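Local coordinates for gamma-glutamyltransferase 1 Threonine peptidase. MEROPS family T03 (Pseudomonas nitroreducens, PDB 7D9E), which forms, with its partner chain, a gamma-glutamyltranspeptidase that transfers gamma-glutamyl groups to amino acids or water, as in theanine synthesis and glutathione hydrolysis, at the interface of chains A and B. Residues are numbered along the deposited sequence; one frame, centred on the assembly and turned at random. Chains: chain A, Gamma-glutamyltransferase 1 Threonine peptidase. MEROPS family T03; chain B, Gamma-glutamyltransferase 1 Threonine peptidase. MEROPS family T03.

The interface of chains A and B. Residues chain A 78-79, 94, 265, 268-269; chain B 70, 72-74.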
# COMPACT_ATOMS: atom_id res chain seq x y z
N GLY A 78 -2.07 -7.16 3.11
CA GLY A 78 -2.54 -5.81 2.89
C GLY A 78 -3.47 -5.35 3.99
O GLY A 78 -3.53 -5.94 5.08
N PHE A 79 -4.12 -4.21 3.70
CA PHE A 79 -4.95 -3.50 4.65
C PHE A 79 -6.22 -3.07 3.92
O PHE A 79 -6.17 -2.63 2.77
CB PHE A 79 -4.30 -2.22 5.14
CG PHE A 79 -3.01 -2.39 5.89
CD1 PHE A 79 -2.89 -3.31 6.90
CD2 PHE A 79 -1.93 -1.59 5.60
CE1 PHE A 79 -1.70 -3.45 7.60
CE2 PHE A 79 -0.74 -1.71 6.30
CZ PHE A 79 -0.63 -2.66 7.31
N ARG A 94 -1.94 -8.00 7.05
CA ARG A 94 -0.51 -7.92 6.80
C ARG A 94 0.16 -9.25 7.14
O ARG A 94 -0.25 -9.96 8.06
CB ARG A 94 0.04 -6.82 7.71
CG ARG A 94 1.53 -6.49 7.65
CD ARG A 94 1.97 -5.95 6.35
NE ARG A 94 3.19 -5.14 6.48
CZ ARG A 94 3.82 -4.60 5.45
NH1 ARG A 94 3.33 -4.79 4.25
NH2 ARG A 94 4.94 -3.91 5.61
N ALA A 265 -5.05 4.02 7.89
CA ALA A 265 -4.47 2.82 8.48
C ALA A 265 -3.72 3.15 9.76
O ALA A 265 -2.83 4.00 9.75
CB ALA A 265 -3.49 2.21 7.48
N PRO A 268 -0.07 -1.63 12.26
CA PRO A 268 1.33 -1.54 11.82
C PRO A 268 1.61 -0.73 10.56
O PRO A 268 2.74 -0.79 10.07
CB PRO A 268 1.68 -3.01 11.58
CG PRO A 268 0.42 -3.58 11.07
CD PRO A 268 -0.66 -2.95 11.92
N SER A 269 0.64 0.03 10.07
CA SER A 269 0.96 1.08 9.11
C SER A 269 1.48 2.30 9.83
O SER A 269 0.93 2.73 10.86
CB SER A 269 -0.25 1.49 8.27
OG SER A 269 0.22 2.44 7.30
N MET B 70 5.48 -6.58 9.98
CA MET B 70 6.46 -5.58 9.58
C MET B 70 5.81 -4.25 9.27
O MET B 70 4.71 -4.18 8.71
CB MET B 70 7.33 -6.22 8.49
CG MET B 70 6.72 -6.56 7.13
SD MET B 70 5.52 -7.94 7.19
CE MET B 70 6.49 -9.38 7.58
N SER B 72 4.56 -0.92 7.75
CA SER B 72 4.16 -0.62 6.38
C SER B 72 4.00 0.88 6.22
O SER B 72 3.93 1.64 7.20
CB SER B 72 2.84 -1.31 6.10
OG SER B 72 2.41 -1.11 4.77
N SER B 73 3.96 1.30 4.96
CA SER B 73 3.53 2.65 4.61
C SER B 73 2.16 2.66 3.96
O SER B 73 1.67 3.74 3.61
CB SER B 73 4.55 3.29 3.66
OG SER B 73 5.85 3.37 4.26
N MET B 74 1.54 1.51 3.75
CA MET B 74 0.28 1.44 3.00
C MET B 74 -0.80 2.14 3.81
O MET B 74 -0.91 1.96 5.03
CB MET B 74 -0.04 -0.03 2.83
CG MET B 74 0.74 -0.69 1.69
SD MET B 74 0.24 -2.37 1.28
CE MET B 74 0.36 -3.23 2.81
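A:Arg94 holds the backbone carbonyl of B:Met70 side-on, where the L-subunit (chain A) meets chain B, bearer of the N-terminal nucleophile B:Thr1, beside the gamma-glutamyl pocket. A:Arg94 NE donates a hydrogen bond to B:Met70 O at 2.9 Å and A:Arg94 NH2 a second at 3.1 Å; the oxygen sits almost in the guanidinium plane, while both donors reach it from the same face of the carbonyl, NH2 well above that plane. The side chain leaves with CG anti to the backbone N (chi1 -179°) and bends at chi2, which turns the guanidinium toward chain B. Further hydrogen bonds run through the segment carrying the pocket residues B:Ser72, B:Ser73 and B:Met74: B:Ser72 N donates to A:Pro268 O, part of the parallel bridge that pairs B:Ser72 with A:Ser269, and A:Ser269 OG donates to B:Met74 O at 2.6 Å. Within chain B, B:Met74 N gives a nearly straight bond to B:Ser72 OG, which helps hold OG in place.

Apolar packing fills in between. B:Ser72 CB lies over one guanidinium face, offset toward its rim, and also meets A:Phe79 CE2 at 3.6 Å. An alanine in place of A:Arg94 would probably leave B:Met70 O without these two donors and take away the guanidinium face over B:Ser72 CB, loosening the pocket segment. B:Met74 crosses A:Phe79 at an angle, B:Met74 CB 3.7 Å from A:Phe79 CD2; beyond a bend at chi3 (-55°), the terminal methyl B:Met74 CE reaches A:Gly78 CA at 3.9 Å.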